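Local coordinates for protein-glutamine gamma-glutamyltransferase 2 (Pagrus major, PDB 1G0D), which probably catalyses calcium-dependent cross-linking of proteins, joining peptide-bound glutamine to the amino group of lysine or to other primary amines, at residues Asp182-Met185 with Asp186-Glu190; Ile255-Gln258 with Trp259-Gly263. All blocks are in the same frame, centred on the assembly; numbering follows the deposited sequence.

Contacts 1 and 2 join the start of one helix to the end of another, their centres about 10 Å apart. Contact 1, on 182-190, opens helix 184-193; contact 2, later in the chain on 255-263, closes helix 253-261. Ile187 CG2 rests 3.6 Å from Trp259 CZ3. Glu190 OE2 is hydrogen-bonded to Ser260 OG at 2.8 Å, and a weak hydrogen bond also joins Gln257 NE2 to Asp182 O. Within the catalytic core the two helices pack on helix 272-286, whose first residue is the active-site Cys272; neither contact is itself at an annotated site.

Contact 1 (Asp182-Met185 with Asp186-Glu190)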
loop_
_atom_site.group_PDB
_atom_site.type_symbol
_atom_site.label_atom_id
_atom_site.label_comp_id
_atom_site.label_asym_id
_atom_site.label_seq_id
_atom_site.Cartn_x
_atom_site.Cartn_y
_atom_site.Cartn_z
ATOM N N ASP A 182 7.199 5.625 -17.262
ATOM C CA ASP A 182 6.424 5.714 -18.482
ATOM C C ASP A 182 5.144 4.963 -18.538
ATOM O O ASP A 182 5.119 3.772 -18.253
ATOM C CB ASP A 182 7.241 5.298 -19.681
ATOM C CG ASP A 182 8.300 6.277 -20.001
ATOM O OD1 ASP A 182 8.941 6.132 -21.056
ATOM O OD2 ASP A 182 8.490 7.189 -19.183
ATOM N N TYR A 183 4.102 5.686 -18.940
ATOM C CA TYR A 183 2.758 5.164 -19.147
ATOM C C TYR A 183 1.933 4.739 -17.942
ATOM O O TYR A 183 0.767 4.362 -18.069
ATOM C CB TYR A 183 2.821 4.032 -20.165
ATOM C CG TYR A 183 3.674 4.389 -21.353
ATOM C CD1 TYR A 183 4.771 3.615 -21.701
ATOM C CD2 TYR A 183 3.420 5.538 -22.095
ATOM C CE1 TYR A 183 5.598 3.975 -22.749
ATOM C CE2 TYR A 183 4.237 5.912 -23.144
ATOM C CZ TYR A 183 5.326 5.125 -23.464
ATOM O OH TYR A 183 6.157 5.496 -24.492
ATOM N N VAL A 184 2.510 4.826 -16.759
ATOM C CA VAL A 184 1.760 4.440 -15.579
ATOM C C VAL A 184 0.521 5.343 -15.409
ATOM O O VAL A 184 -0.475 4.938 -14.790
ATOM C CB VAL A 184 2.645 4.507 -14.357
ATOM C CG1 VAL A 184 1.792 4.528 -13.113
ATOM C CG2 VAL A 184 3.617 3.314 -14.375
ATOM N N MET A 185 0.572 6.563 -15.953
ATOM C CA MET A 185 -0.567 7.446 -15.832
ATOM C C MET A 185 -1.672 6.932 -16.750
ATOM O O MET A 185 -2.846 6.895 -16.389
ATOM C CB MET A 185 -0.190 8.870 -16.239
ATOM C CG MET A 185 -1.377 9.823 -16.294
ATOM S SD MET A 185 -1.079 11.336 -17.187
ATOM C CE MET A 185 -0.994 10.700 -18.904
ATOM N N ASP A 186 -1.296 6.531 -17.947
ATOM C CA ASP A 186 -2.270 6.040 -18.897
ATOM C C ASP A 186 -2.989 4.793 -18.415
ATOM O O ASP A 186 -4.193 4.624 -18.688
ATOM C CB ASP A 186 -1.574 5.756 -20.192
ATOM C CG ASP A 186 -0.893 6.953 -20.727
ATOM O OD1 ASP A 186 -1.449 7.494 -21.692
ATOM O OD2 ASP A 186 0.176 7.350 -20.192
ATOM N N ILE A 187 -2.248 3.919 -17.727
ATOM C CA ILE A 187 -2.815 2.687 -17.179
ATOM C C ILE A 187 -3.729 3.012 -15.991
ATOM O O ILE A 187 -4.700 2.302 -15.724
ATOM C CB ILE A 187 -1.739 1.723 -16.652
ATOM C CG1 ILE A 187 -0.814 1.254 -17.777
ATOM C CG2 ILE A 187 -2.410 0.524 -16.074
ATOM C CD1 ILE A 187 0.532 0.736 -17.318
ATOM N N CYS A 188 -3.411 4.071 -15.253
ATOM C CA CYS A 188 -4.239 4.440 -14.128
ATOM C C CYS A 188 -5.634 4.759 -14.644
ATOM O O CYS A 188 -6.585 4.253 -14.077
ATOM C CB CYS A 188 -3.637 5.618 -13.381
ATOM S SG CYS A 188 -2.233 5.152 -12.375
ATOM N N PHE A 189 -5.763 5.563 -15.710
ATOM C CA PHE A 189 -7.081 5.888 -16.310
ATOM C C PHE A 189 -7.718 4.660 -16.952
ATOM O O PHE A 189 -8.921 4.625 -17.148
ATOM C CB PHE A 189 -6.979 6.991 -17.378
ATOM C CG PHE A 189 -6.832 8.381 -16.804
ATOM C CD1 PHE A 189 -5.637 9.086 -16.950
ATOM C CD2 PHE A 189 -7.840 8.936 -16.023
ATOM C CE1 PHE A 189 -5.444 10.315 -16.313
ATOM C CE2 PHE A 189 -7.656 10.166 -15.382
ATOM C CZ PHE A 189 -6.455 10.857 -15.522
ATOM N N GLU A 190 -6.906 3.654 -17.272
ATOM C CA GLU A 190 -7.392 2.400 -17.856
ATOM C C GLU A 190 -8.084 1.560 -16.771
ATOM O O GLU A 190 -9.054 0.838 -17.013
ATOM C CB GLU A 190 -6.211 1.620 -18.419
ATOM C CG GLU A 190 -6.620 0.630 -19.472
ATOM C CD GLU A 190 -5.497 -0.279 -19.934
ATOM O OE1 GLU A 190 -5.816 -1.164 -20.746
ATOM O OE2 GLU A 190 -4.325 -0.137 -19.506
#
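The amides of Ile187 and Phe189 turn back to the carbonyls of Tyr183 and Met185, four residues earlier, and set the first turns of a helix: Ile187 N lies 3.1 Å from Tyr183 O, and Phe189 N lies 3.3 Å from Met185 O. Cys188 N bonds Val184 O between them, although the position of that carbonyl is less certain. Tyr183 occupies the N-cap position, and Asp186 folds back beside it. The carboxylate comes to the edge of the tyrosine ring, near the ring plane, with OD2 of Asp186 4.2 Å from CD2 of Tyr183 and the two flat groups turned 66° apart. The same OD2 is salt-bridged to Arg31 NH1, and a negative charge this close to a helix N-terminus would probably be favoured by the helix dipole. Helix 184-193 lies between the N-terminal beta-sandwich, which it meets at strand 121-133, and the helices of the catalytic core. Met185 reaches Ile27, Arg31 and His131 on one hand and Cys285 of helix 272-286 on the other. Its first torsion of 173° carries CG away from the backbone N, and a bend at the last torsion then swings Met185 CE to 3.8 Å from Asp186 OD2. Lower on the same chain, Met185 CG lies 4.1 Å from Phe189 CE1, the two side chains crossing at a slant. The phenylalanine ring also passes Met185 O obliquely, Phe189 CD1 standing 3.6 Å from that oxygen, and reaches on to Leu133 and Ile105, while Cys188 is turned to Val282, Cys285 and Leu286 of helix 272-286.

Contact 2 (Ile255-Gln258 with Trp259-Gly263); sequences ILQQ and WSKAG
Lys261 folds back over the preceding turn of helix, on Gln257. Its amide gives a short hydrogen bond of 2.7 Å from Lys261 N to Gln257 O, and the side chain passes the same oxygen, with Lys261 CD 3.5 Å from Gln257 O. A first torsion of -119°, away from the staggered positions, together with bends further along, brings Lys261 NZ alongside Gln257 CB at 3.9 Å. Trp259 bonds to Ile255 O through its backbone N, at 2.9 Å, and its indole presents an edge to Leu256 O, which itself accepts Ser260 N. Beyond this shell, Trp259 NE1 is held by Arg229 O and the ring is packed by Val191, Val264 and Val267, whereas Ile255 and Leu256 are directed to Val274, Val278, Thr281 and Val282 of helix 272-286. The last turn closes with Ala262 N on Gln258 O, 3.0 Å, followed by a three-residue-spaced bond from Gly263 N to Ser260 O, 2.9 Å. The chain leaves helical geometry at Ala262, and Gly263, with a phi of 84° that glycine readily adopts, then turns it away: a helix C-terminus closed by a glycine of positive phi, here in the papain-like transglutaminase core.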
loop_
_atom_site.group_PDB
_atom_site.type_symbol
_atom_site.label_atom_id
_atom_site.label_comp_id
_atom_site.label_asym_id
_atom_site.label_seq_id
_atom_site.Cartn_x
_atom_site.Cartn_y
_atom_site.Cartn_z
ATOM N N ILE A 255 3.547 -4.840 -12.100
ATOM C CA ILE A 255 2.220 -5.424 -11.963
ATOM C C ILE A 255 1.261 -4.689 -12.910
ATOM O O ILE A 255 0.469 -5.315 -13.614
ATOM C CB ILE A 255 1.699 -5.242 -10.538
ATOM C CG1 ILE A 255 2.490 -6.118 -9.586
ATOM C CG2 ILE A 255 0.247 -5.513 -10.493
ATOM C CD1 ILE A 255 2.380 -5.667 -8.162
ATOM N N LEU A 256 1.326 -3.352 -12.908
ATOM C CA LEU A 256 0.467 -2.539 -13.771
ATOM C C LEU A 256 0.771 -2.739 -15.261
ATOM O O LEU A 256 -0.144 -2.897 -16.066
ATOM C CB LEU A 256 0.574 -1.052 -13.401
ATOM C CG LEU A 256 0.105 -0.619 -11.995
ATOM C CD1 LEU A 256 0.422 0.863 -11.750
ATOM C CD2 LEU A 256 -1.387 -0.828 -11.862
ATOM N N GLN A 257 2.039 -2.763 -15.651
ATOM C CA GLN A 257 2.315 -2.952 -17.067
ATOM C C GLN A 257 1.831 -4.342 -17.503
ATOM O O GLN A 257 1.298 -4.502 -18.602
ATOM C CB GLN A 257 3.810 -2.767 -17.381
ATOM C CG GLN A 257 4.418 -1.396 -17.020
ATOM C CD GLN A 257 3.987 -0.213 -17.947
ATOM O OE1 GLN A 257 3.101 -0.351 -18.799
ATOM N NE2 GLN A 257 4.627 0.954 -17.768
ATOM N N GLN A 258 1.985 -5.334 -16.627
ATOM C CA GLN A 258 1.568 -6.712 -16.914
ATOM C C GLN A 258 0.053 -6.835 -17.077
ATOM O O GLN A 258 -0.423 -7.488 -17.995
ATOM C CB GLN A 258 2.048 -7.624 -15.792
ATOM C CG GLN A 258 1.927 -9.099 -16.089
ATOM C CD GLN A 258 2.560 -10.004 -15.006
ATOM O OE1 GLN A 258 1.901 -10.941 -14.520
ATOM N NE2 GLN A 258 3.835 -9.735 -14.638
ATOM N N TRP A 259 -0.692 -6.219 -16.157
ATOM C CA TRP A 259 -2.157 -6.183 -16.180
ATOM C C TRP A 259 -2.685 -5.561 -17.506
ATOM O O TRP A 259 -3.602 -6.072 -18.147
ATOM C CB TRP A 259 -2.644 -5.338 -14.996
ATOM C CG TRP A 259 -4.107 -5.054 -15.013
ATOM C CD1 TRP A 259 -5.100 -5.876 -14.561
ATOM C CD2 TRP A 259 -4.763 -3.848 -15.472
ATOM N NE1 TRP A 259 -6.335 -5.266 -14.705
ATOM C CE2 TRP A 259 -6.158 -4.025 -15.261
ATOM C CE3 TRP A 259 -4.310 -2.645 -16.034
ATOM C CZ2 TRP A 259 -7.095 -3.043 -15.595
ATOM C CZ3 TRP A 259 -5.248 -1.665 -16.363
ATOM C CH2 TRP A 259 -6.625 -1.874 -16.138
ATOM N N SER A 260 -2.119 -4.429 -17.902
ATOM C CA SER A 260 -2.539 -3.776 -19.123
ATOM C C SER A 260 -2.018 -4.508 -20.354
ATOM O O SER A 260 -2.743 -4.754 -21.296
ATOM C CB SER A 260 -2.022 -2.354 -19.140
ATOM O OG SER A 260 -2.280 -1.782 -20.401
ATOM N N LYS A 261 -0.733 -4.828 -20.352
ATOM C CA LYS A 261 -0.133 -5.534 -21.470
ATOM C C LYS A 261 -0.957 -6.752 -21.855
ATOM O O LYS A 261 -1.203 -6.969 -23.032
ATOM C CB LYS A 261 1.282 -5.989 -21.115
ATOM C CG LYS A 261 2.374 -5.414 -21.988
ATOM C CD LYS A 261 2.458 -3.897 -21.841
ATOM C CE LYS A 261 3.875 -3.409 -22.058
ATOM N NZ LYS A 261 4.728 -3.912 -20.955
ATOM N N ALA A 262 -1.367 -7.551 -20.858
ATOM C CA ALA A 262 -2.161 -8.784 -21.057
ATOM C C ALA A 262 -3.611 -8.578 -21.413
ATOM O O ALA A 262 -4.354 -9.537 -21.444
ATOM C CB ALA A 262 -2.107 -9.645 -19.811
ATOM N N GLY A 263 -4.016 -7.343 -21.660
ATOM C CA GLY A 263 -5.399 -7.057 -21.996
ATOM C C GLY A 263 -6.252 -6.914 -20.742
ATOM O O GLY A 263 -7.388 -7.362 -20.705
#